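Local coordinates for protein amphiphysin (Drosophila melanogaster, PDB 1URU) that probably senses or induces membrane curvature through its dimeric, coiled-coil BAR domain, consistent with a role in endocytosis, at residues L113-Q116 and V117-L121; T206-Q209 and T210-T214; K58-N61 and N62-C66. All coordinates share one frame; numbering follows the deposited sequence.

Contact 1: residues L113-Q116 and V117-L121; sequences LGDQ and VLIPL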
ATOM      1  N   LEU A 113      10.540  -8.750   2.727  1.00 47.97           N
ATOM      2  CA  LEU A 113      10.825  -7.831   1.617  1.00 47.14           C
ATOM      3  C   LEU A 113      12.058  -6.985   1.936  1.00 47.12           C
ATOM      4  O   LEU A 113      12.983  -6.914   1.142  1.00 47.42           O
ATOM      5  CB  LEU A 113       9.635  -6.905   1.290  1.00 46.61           C
ATOM      6  CG  LEU A 113       8.355  -7.450   0.661  1.00 44.46           C
ATOM      7  CD1 LEU A 113       7.388  -6.339   0.481  1.00 44.13           C
ATOM      8  CD2 LEU A 113       8.601  -8.114  -0.660  1.00 44.41           C
ATOM      9  N   GLY A 114      12.068  -6.347   3.102  1.00 47.08           N
ATOM     10  CA  GLY A 114      13.160  -5.470   3.495  1.00 46.71           C
ATOM     11  C   GLY A 114      14.430  -6.149   3.976  1.00 46.60           C
ATOM     12  O   GLY A 114      15.425  -5.456   4.252  1.00 46.86           O
ATOM     13  N   ASP A 115      14.404  -7.478   4.078  1.00 46.06           N
ATOM     14  CA  ASP A 115      15.529  -8.244   4.590  1.00 45.84           C
ATOM     15  C   ASP A 115      15.990  -9.269   3.561  1.00 45.48           C
ATOM     16  O   ASP A 115      16.995  -9.052   2.891  1.00 45.10           O
ATOM     17  CB  ASP A 115      15.168  -8.921   5.917  1.00 46.21           C
ATOM     18  CG  ASP A 115      16.308  -9.749   6.487  1.00 46.13           C
ATOM     19  OD1 ASP A 115      16.184 -10.247   7.629  1.00 47.06           O
ATOM     20  OD2 ASP A 115      17.367  -9.955   5.874  1.00 46.73           O
ATOM     21  N   GLN A 116      15.261 -10.379   3.436  1.00 45.22           N
ATOM     22  CA  GLN A 116      15.628 -11.446   2.496  1.00 45.04           C
ATOM     23  C   GLN A 116      15.727 -10.954   1.034  1.00 44.58           C
ATOM     24  O   GLN A 116      16.662 -11.314   0.348  1.00 44.45           O
ATOM     25  CB  GLN A 116      14.654 -12.633   2.600  1.00 45.04           C
ATOM     26  CG  GLN A 116      14.965 -13.640   3.708  1.00 46.39           C
ATOM     27  CD  GLN A 116      14.744 -13.080   5.125  1.00 48.75           C
ATOM     28  OE1 GLN A 116      13.620 -12.766   5.519  1.00 49.43           O
ATOM     29  NE2 GLN A 116      15.828 -12.945   5.881  1.00 52.15           N
ATOM     30  N   VAL A 117      14.794 -10.117   0.572  1.00 44.30           N
ATOM     31  CA  VAL A 117      14.775  -9.690  -0.832  1.00 44.22           C
ATOM     32  C   VAL A 117      15.662  -8.495  -1.049  1.00 44.53           C
ATOM     33  O   VAL A 117      16.395  -8.440  -2.034  1.00 44.88           O
ATOM     34  CB  VAL A 117      13.381  -9.261  -1.354  1.00 44.02           C
ATOM     35  CG1 VAL A 117      13.445  -9.037  -2.858  1.00 44.11           C
ATOM     36  CG2 VAL A 117      12.310 -10.272  -1.044  1.00 43.60           C
ATOM     37  N   LEU A 118      15.577  -7.534  -0.132  1.00 44.76           N
ATOM     38  CA  LEU A 118      16.179  -6.218  -0.318  1.00 44.83           C
ATOM     39  C   LEU A 118      17.676  -6.241  -0.194  1.00 44.96           C
ATOM     40  O   LEU A 118      18.330  -5.637  -1.028  1.00 45.10           O
ATOM     41  CB  LEU A 118      15.617  -5.188   0.668  1.00 44.89           C
ATOM     42  CG  LEU A 118      16.328  -3.829   0.690  1.00 45.72           C
ATOM     43  CD1 LEU A 118      16.110  -3.071  -0.611  1.00 46.82           C
ATOM     44  CD2 LEU A 118      15.848  -3.001   1.845  1.00 45.57           C
ATOM     45  N   ILE A 119      18.216  -6.896   0.842  1.00 45.22           N
ATOM     46  CA  ILE A 119      19.658  -6.823   1.136  1.00 45.45           C
ATOM     47  C   ILE A 119      20.532  -7.385  -0.006  1.00 45.95           C
ATOM     48  O   ILE A 119      21.514  -6.748  -0.379  1.00 46.75           O
ATOM     49  CB  ILE A 119      20.032  -7.484   2.509  1.00 45.69           C
ATOM     50  CG1 ILE A 119      19.952  -6.480   3.653  1.00 46.57           C
ATOM     51  CG2 ILE A 119      21.459  -8.001   2.519  1.00 45.26           C
ATOM     52  CD1 ILE A 119      18.627  -6.395   4.257  1.00 48.03           C
ATOM     53  N   PRO A 120      20.240  -8.571  -0.543  1.00 45.87           N
ATOM     54  CA  PRO A 120      20.948  -9.011  -1.743  1.00 45.66           C
ATOM     55  C   PRO A 120      20.869  -7.992  -2.860  1.00 45.77           C
ATOM     56  O   PRO A 120      21.819  -7.895  -3.630  1.00 45.92           O
ATOM     57  CB  PRO A 120      20.226 -10.316  -2.119  1.00 45.32           C
ATOM     58  CG  PRO A 120      19.791 -10.837  -0.857  1.00 45.29           C
ATOM     59  CD  PRO A 120      19.331  -9.626  -0.054  1.00 45.84           C
ATOM     60  N   LEU A 121      19.763  -7.254  -2.962  1.00 45.94           N
ATOM     61  CA  LEU A 121      19.608  -6.272  -4.049  1.00 45.71           C
ATOM     62  C   LEU A 121      20.531  -5.091  -3.854  1.00 45.67           C
ATOM     63  O   LEU A 121      21.111  -4.598  -4.819  1.00 45.15           O
ATOM     64  CB  LEU A 121      18.166  -5.804  -4.164  1.00 45.43           C
ATOM     65  CG  LEU A 121      17.778  -4.796  -5.253  1.00 45.24           C
ATOM     66  CD1 LEU A 121      18.258  -5.191  -6.650  1.00 45.50           C
ATOM     67  CD2 LEU A 121      16.248  -4.570  -5.217  1.00 42.14           C
TER
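Val117 sits one helical turn after Leu113 and packs against it through one methyl branch. CG2 of Val117 lies 4.3 Å from CD2 of Leu113 and 3.9 Å from CA of Leu113. The valine torsion explains this approach: with chi1 at -172°, CG1 is anti to the backbone N, while CG2 stands beside that N and faces back along the helix. CB of Val117 also rests 3.4 Å from the carbonyl O of Leu113.

That carbonyl does not pair in the usual way. Its partner is the N-H of Leu118, five residues on, in a weak bond (Leu118 N to Leu113 O, 3.0 Å) bent to 123°. The turn is therefore of the wider, pi type. The next bond is of the usual i to i+4 kind. Ile119 N bonds to Asp115 O at 3.2 Å and a straighter 160°. The donor comes in tilted from the plane of that carbonyl.

This irregular turn belongs to helix 92-156, the middle helix in sequence of the three that form the BAR-domain coiled coil. Leu113 and Val117 are both buried. They touch Ile64 and Phe60 on helix 35-84, and Leu211 and Asn207 on helix 172-239.

Gln116 lies on the exposed side. Its backbone carbonyl faces the ring of Pro120, with CD of Pro120 3.2 Å from Gln116 O. Proline has no N-H to give, so no bond of the helical type forms here, and the helix is kinked. The Gln116 side chain is bent at chi2 and has Thr210 of helix 172-239 beside it. Within the wide turn, Gly114 O is met by CD2 of Leu118 at 3.5 Å.

Contact 2: residues T206-Q209 and T210-T214; sequences TNLQ and TLFAT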
ATOM      1  N   THR A 206      17.684 -15.609  -8.518  1.00 49.94           N
ATOM      2  CA  THR A 206      17.666 -15.810  -7.062  1.00 49.99           C
ATOM      3  C   THR A 206      16.841 -14.730  -6.357  1.00 49.25           C
ATOM      4  O   THR A 206      16.035 -15.066  -5.502  1.00 49.01           O
ATOM      5  CB  THR A 206      19.122 -15.986  -6.462  1.00 50.15           C
ATOM      6  OG1 THR A 206      19.933 -14.837  -6.714  1.00 52.22           O
ATOM      7  CG2 THR A 206      19.903 -17.104  -7.192  1.00 49.66           C
ATOM      8  N   ASN A 207      16.972 -13.462  -6.767  1.00 48.97           N
ATOM      9  CA  ASN A 207      16.232 -12.359  -6.133  1.00 48.84           C
ATOM     10  C   ASN A 207      14.754 -12.452  -6.387  1.00 48.76           C
ATOM     11  O   ASN A 207      13.954 -12.401  -5.466  1.00 49.42           O
ATOM     12  CB  ASN A 207      16.731 -10.982  -6.596  1.00 48.96           C
ATOM     13  CG  ASN A 207      16.580  -9.881  -5.503  1.00 48.89           C
ATOM     14  OD1 ASN A 207      16.798 -10.108  -4.307  1.00 47.62           O
ATOM     15  ND2 ASN A 207      16.230  -8.684  -5.934  1.00 49.69           N
ATOM     16  N   LEU A 208      14.381 -12.598  -7.647  1.00 48.67           N
ATOM     17  CA  LEU A 208      12.972 -12.798  -7.997  1.00 48.27           C
ATOM     18  C   LEU A 208      12.356 -14.073  -7.390  1.00 48.18           C
ATOM     19  O   LEU A 208      11.183 -14.078  -7.095  1.00 49.07           O
ATOM     20  CB  LEU A 208      12.792 -12.760  -9.519  1.00 47.91           C
ATOM     21  CG  LEU A 208      13.207 -11.455 -10.219  1.00 46.98           C
ATOM     22  CD1 LEU A 208      12.932 -11.522 -11.693  1.00 46.68           C
ATOM     23  CD2 LEU A 208      12.471 -10.270  -9.641  1.00 47.10           C
ATOM     24  N   GLN A 209      13.124 -15.138  -7.186  1.00 48.23           N
ATOM     25  CA  GLN A 209      12.586 -16.372  -6.578  1.00 48.50           C
ATOM     26  C   GLN A 209      12.166 -16.059  -5.169  1.00 47.75           C
ATOM     27  O   GLN A 209      11.074 -16.421  -4.747  1.00 48.19           O
ATOM     28  CB  GLN A 209      13.620 -17.511  -6.553  1.00 49.00           C
ATOM     29  CG  GLN A 209      13.112 -18.926  -6.128  1.00 52.33           C
ATOM     30  CD  GLN A 209      12.486 -19.057  -4.686  1.00 55.87           C
ATOM     31  OE1 GLN A 209      13.197 -19.121  -3.664  1.00 55.79           O
ATOM     32  NE2 GLN A 209      11.151 -19.122  -4.638  1.00 58.51           N
ATOM     33  N   THR A 210      13.041 -15.384  -4.437  1.00 47.08           N
ATOM     34  CA  THR A 210      12.724 -14.909  -3.081  1.00 46.36           C
ATOM     35  C   THR A 210      11.518 -13.967  -3.087  1.00 46.01           C
ATOM     36  O   THR A 210      10.607 -14.129  -2.278  1.00 45.61           O
ATOM     37  CB  THR A 210      13.918 -14.149  -2.465  1.00 46.37           C
ATOM     38  OG1 THR A 210      15.129 -14.886  -2.637  1.00 45.75           O
ATOM     39  CG2 THR A 210      13.783 -14.027  -0.968  1.00 46.35           C
ATOM     40  N   LEU A 211      11.534 -12.984  -3.990  1.00 45.64           N
ATOM     41  CA  LEU A 211      10.470 -11.982  -4.057  1.00 45.42           C
ATOM     42  C   LEU A 211       9.149 -12.645  -4.377  1.00 45.34           C
ATOM     43  O   LEU A 211       8.161 -12.392  -3.714  1.00 45.61           O
ATOM     44  CB  LEU A 211      10.755 -10.897  -5.105  1.00 44.95           C
ATOM     45  CG  LEU A 211       9.600  -9.940  -5.414  1.00 43.72           C
ATOM     46  CD1 LEU A 211       9.177  -9.183  -4.171  1.00 44.05           C
ATOM     47  CD2 LEU A 211       9.955  -8.968  -6.519  1.00 43.45           C
ATOM     48  N   PHE A 212       9.129 -13.504  -5.382  1.00 45.39           N
ATOM     49  CA  PHE A 212       7.857 -14.050  -5.865  1.00 45.44           C
ATOM     50  C   PHE A 212       7.230 -15.036  -4.905  1.00 44.94           C
ATOM     51  O   PHE A 212       6.023 -15.119  -4.827  1.00 44.73           O
ATOM     52  CB  PHE A 212       8.038 -14.653  -7.252  1.00 45.36           C
ATOM     53  CG  PHE A 212       8.245 -13.622  -8.327  1.00 45.89           C
ATOM     54  CD1 PHE A 212       8.821 -13.979  -9.537  1.00 45.79           C
ATOM     55  CD2 PHE A 212       7.872 -12.282  -8.126  1.00 46.21           C
ATOM     56  CE1 PHE A 212       9.013 -13.032 -10.544  1.00 46.29           C
ATOM     57  CE2 PHE A 212       8.065 -11.335  -9.120  1.00 47.08           C
ATOM     58  CZ  PHE A 212       8.637 -11.717 -10.345  1.00 46.36           C
ATOM     59  N   ALA A 213       8.074 -15.747  -4.171  1.00 44.77           N
ATOM     60  CA  ALA A 213       7.667 -16.684  -3.134  1.00 44.90           C
ATOM     61  C   ALA A 213       7.131 -15.960  -1.898  1.00 45.34           C
ATOM     62  O   ALA A 213       6.243 -16.459  -1.199  1.00 46.02           O
ATOM     63  CB  ALA A 213       8.875 -17.529  -2.737  1.00 44.75           C
ATOM     64  N   THR A 214       7.711 -14.802  -1.607  1.00 45.10           N
ATOM     65  CA  THR A 214       7.326 -14.009  -0.461  1.00 45.16           C
ATOM     66  C   THR A 214       5.938 -13.494  -0.714  1.00 45.31           C
ATOM     67  O   THR A 214       5.065 -13.571   0.168  1.00 44.65           O
ATOM     68  CB  THR A 214       8.317 -12.841  -0.291  1.00 45.40           C
ATOM     69  OG1 THR A 214       9.622 -13.372  -0.047  1.00 45.36           O
ATOM     70  CG2 THR A 214       8.017 -11.995   0.925  1.00 44.37           C
TER
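Leu208 and Phe212 stand side by side on helix 172-239, pointing the same way, one turn apart in the three-helix coiled coil of the BAR domain. CB of Leu208 lies 3.9 Å from CE1 of the phenylalanine ring. Farther out, CD2 of Leu208 meets CZ of Phe212 at 4.2 Å. Leu211 meets Leu208 as well, CD2 to CD2 at 4.2 Å.

Gln209 and Ala213 form the next pair. The glutamine chain is bent at chi2 (-60°), which turns its amide forward along the helix, toward the C-terminal end, and brings NE2 to 3.4 Å from CB of Ala213.

Regular backbone bonds hold these side chains in step: Leu211 N to Asn207 O, Phe212 N to Leu208 O and Ala213 N to Gln209 O. The second subunit covers one side. Its Val81 packs on Leu208, its Leu229 on Phe212, and its Glu230 on both Gln209 and Ala213. Thr214 instead meets Lys112 of helix 92-156 in its own chain. The helix here thus has one side on the subunit interface and another on its own bundle.

Two threonines add side-chain bonds to the backbone bonds of the helix. OG1 of Thr210 gives a hydrogen bond to Thr206 O at 3.0 Å, and the N-H of Thr210 reaches the same oxygen from the opposite face of the carbonyl plane. Thr214 repeats the pattern one turn later: its N and its OG1 approach Thr210 O from opposite faces, OG1 at 2.6 Å.

Contact 3: residues K58-N61 and N62-C66; sequences KEFN and NYIRC
Phe60 offers one face of its ring to Ile64, four residues on. CG1 of Ile64 lies over that face in a CH-pi contact, 4.2 Å from the centroid of the Phe60 ring and 27° off the normal. CD1 of Ile64 continues across to CE2 of Phe60, at 3.4 Å. With chi1 of Ile64 at -59°, CG1 stands beside the backbone N and leans back toward the ring. Tyr63 crosses Phe60 obliquely, its CD2 4.0 Å from CE1 of Phe60.

A polar bridge forms on another side. Water 1 lies 2.7 Å from the backbone O of Glu59 and accepts from ND2 of Asn62 at 2.8 Å. Arg65 NH2 adds a weak bond to OD1 of Asn62. The carboxylate of Glu59 is held by Thr76 of the second subunit.

Leu77 of the second subunit packs on both Phe60 and Tyr63. These two rings also meet helix 92-156, Tyr63 through Phe109, and Ile64 packs on that helix too. The spacing of three and four residues is the one expected of a coiled coil, here in a BAR-domain dimer.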
ATOM      1  N   LYS A  58      15.619   1.304  -6.697  1.00 47.13           N
ATOM      2  CA  LYS A  58      14.723   2.447  -6.545  1.00 47.65           C
ATOM      3  C   LYS A  58      13.264   1.986  -6.416  1.00 47.02           C
ATOM      4  O   LYS A  58      12.637   2.196  -5.380  1.00 46.58           O
ATOM      5  CB  LYS A  58      14.897   3.397  -7.742  1.00 47.92           C
ATOM      6  CG  LYS A  58      14.149   4.693  -7.635  1.00 50.48           C
ATOM      7  CD  LYS A  58      13.729   5.253  -9.007  1.00 53.73           C
ATOM      8  CE  LYS A  58      13.205   6.699  -8.893  1.00 55.75           C
ATOM      9  NZ  LYS A  58      14.325   7.704  -8.840  1.00 57.60           N
ATOM     10  N   GLU A  59      12.748   1.336  -7.452  1.00 46.57           N
ATOM     11  CA  GLU A  59      11.354   0.903  -7.467  1.00 47.13           C
ATOM     12  C   GLU A  59      10.992  -0.030  -6.336  1.00 46.67           C
ATOM     13  O   GLU A  59       9.899   0.046  -5.803  1.00 47.15           O
ATOM     14  CB  GLU A  59      10.997   0.206  -8.781  1.00 47.74           C
ATOM     15  CG  GLU A  59      11.238   1.040 -10.032  1.00 49.58           C
ATOM     16  CD  GLU A  59      10.611   2.416  -9.946  1.00 51.98           C
ATOM     17  OE1 GLU A  59       9.502   2.549  -9.358  1.00 51.52           O
ATOM     18  OE2 GLU A  59      11.245   3.358 -10.468  1.00 55.89           O
ATOM     19  N   PHE A  60      11.907  -0.917  -5.974  1.00 46.43           N
ATOM     20  CA  PHE A  60      11.638  -1.879  -4.933  1.00 45.83           C
ATOM     21  C   PHE A  60      11.600  -1.173  -3.579  1.00 46.01           C
ATOM     22  O   PHE A  60      10.832  -1.536  -2.707  1.00 46.17           O
ATOM     23  CB  PHE A  60      12.672  -3.021  -4.932  1.00 45.34           C
ATOM     24  CG  PHE A  60      12.325  -4.098  -3.983  1.00 43.63           C
ATOM     25  CD1 PHE A  60      11.245  -4.909  -4.230  1.00 44.58           C
ATOM     26  CD2 PHE A  60      12.986  -4.222  -2.788  1.00 44.58           C
ATOM     27  CE1 PHE A  60      10.875  -5.900  -3.327  1.00 45.88           C
ATOM     28  CE2 PHE A  60      12.620  -5.201  -1.866  1.00 45.86           C
ATOM     29  CZ  PHE A  60      11.558  -6.036  -2.133  1.00 45.56           C
ATOM     30  N   ASN A  61      12.439  -0.164  -3.401  1.00 46.25           N
ATOM     31  CA  ASN A  61      12.409   0.622  -2.176  1.00 46.64           C
ATOM     32  C   ASN A  61      11.117   1.432  -2.086  1.00 46.79           C
ATOM     33  O   ASN A  61      10.587   1.650  -1.009  1.00 46.40           O
ATOM     34  CB  ASN A  61      13.651   1.528  -2.046  1.00 46.22           C
ATOM     35  CG  ASN A  61      14.830   0.808  -1.402  1.00 45.87           C
ATOM     36  OD1 ASN A  61      15.963   0.924  -1.848  1.00 47.91           O
ATOM     37  ND2 ASN A  61      14.567   0.060  -0.351  1.00 47.24           N
ATOM     38  N   ASN A  62      10.616   1.855  -3.235  1.00 47.66           N
ATOM     39  CA  ASN A  62       9.342   2.545  -3.301  1.00 48.31           C
ATOM     40  C   ASN A  62       8.214   1.566  -2.936  1.00 47.99           C
ATOM     41  O   ASN A  62       7.320   1.916  -2.196  1.00 47.45           O
ATOM     42  CB  ASN A  62       9.145   3.169  -4.687  1.00 48.68           C
ATOM     43  CG  ASN A  62       7.835   3.918  -4.801  1.00 50.67           C
ATOM     44  OD1 ASN A  62       7.581   4.851  -4.037  1.00 54.78           O
ATOM     45  ND2 ASN A  62       6.985   3.501  -5.732  1.00 51.08           N
ATOM     46  N   TYR A  63       8.320   0.323  -3.413  1.00 47.85           N
ATOM     47  CA  TYR A  63       7.345  -0.727  -3.131  1.00 47.23           C
ATOM     48  C   TYR A  63       7.295  -1.042  -1.654  1.00 47.47           C
ATOM     49  O   TYR A  63       6.227  -1.178  -1.089  1.00 47.89           O
ATOM     50  CB  TYR A  63       7.712  -1.977  -3.887  1.00 46.65           C
ATOM     51  CG  TYR A  63       6.752  -3.126  -3.745  1.00 45.42           C
ATOM     52  CD1 TYR A  63       5.451  -3.026  -4.213  1.00 44.72           C
ATOM     53  CD2 TYR A  63       7.155  -4.337  -3.179  1.00 44.89           C
ATOM     54  CE1 TYR A  63       4.555  -4.093  -4.120  1.00 43.33           C
ATOM     55  CE2 TYR A  63       6.263  -5.420  -3.074  1.00 44.57           C
ATOM     56  CZ  TYR A  63       4.967  -5.280  -3.565  1.00 42.97           C
ATOM     57  OH  TYR A  63       4.086  -6.308  -3.487  1.00 41.01           O
ATOM     58  N   ILE A  64       8.449  -1.130  -1.021  1.00 47.53           N
ATOM     59  CA  ILE A  64       8.492  -1.498   0.384  1.00 48.09           C
ATOM     60  C   ILE A  64       7.759  -0.477   1.259  1.00 47.61           C
ATOM     61  O   ILE A  64       6.917  -0.846   2.066  1.00 47.36           O
ATOM     62  CB  ILE A  64       9.926  -1.598   0.883  1.00 48.44           C
ATOM     63  CG1 ILE A  64      10.711  -2.638   0.087  1.00 50.06           C
ATOM     64  CG2 ILE A  64       9.922  -1.861   2.402  1.00 48.81           C
ATOM     65  CD1 ILE A  64      11.107  -3.841   0.873  1.00 52.25           C
ATOM     66  N   ARG A  65       8.095   0.801   1.149  1.00 46.75           N
ATOM     67  CA  ARG A  65       7.384   1.763   1.979  1.00 46.66           C
ATOM     68  C   ARG A  65       5.907   1.864   1.572  1.00 44.88           C
ATOM     69  O   ARG A  65       5.061   2.151   2.402  1.00 45.75           O
ATOM     70  CB  ARG A  65       8.088   3.136   2.042  1.00 47.25           C
ATOM     71  CG  ARG A  65       8.134   3.905   0.777  1.00 49.04           C
ATOM     72  CD  ARG A  65       7.981   5.433   0.939  1.00 52.02           C
ATOM     73  NE  ARG A  65       7.470   5.960  -0.329  1.00 54.15           N
ATOM     74  CZ  ARG A  65       6.244   6.395  -0.549  1.00 55.27           C
ATOM     75  NH1 ARG A  65       5.341   6.471   0.436  1.00 56.62           N
ATOM     76  NH2 ARG A  65       5.924   6.782  -1.774  1.00 55.57           N
ATOM     77  N   CYS A  66       5.573   1.591   0.321  1.00 42.53           N
ATOM     78  CA  CYS A  66       4.169   1.595  -0.034  1.00 40.23           C
ATOM     79  C   CYS A  66       3.436   0.432   0.629  1.00 42.33           C
ATOM     80  O   CYS A  66       2.290   0.578   1.041  1.00 42.71           O
ATOM     81  CB  CYS A  66       3.970   1.645  -1.543  1.00 39.60           C
ATOM     82  SG  CYS A  66       4.250   3.332  -2.145  1.00 23.37           S
TER
HETATM   83  O   HOH W   1       7.725   1.140  -7.004  1.00 33.34           O

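How the contacts relate
From the N terminus, contact 3 comes first, on helix 35-84. Contact 1 follows on helix 92-156 and contact 2 on helix 172-239. Each joins adjoining turns of one helix, so none closes a long loop. They run in series, without nesting or crossing. The three helices bring them together: the centre of contact 1 is about 11 Å from that of contact 3 and 10 Å from that of contact 2. Leu118 CD1 lies 3.5 Å from Asn61 ND2, and Val117 CG2 lies 3.9 Å from Leu211 CA. Leu211 also reaches Phe60, so contacts 2 and 3 meet directly. Both of these touch the second subunit, whereas no other chain touches contact 1.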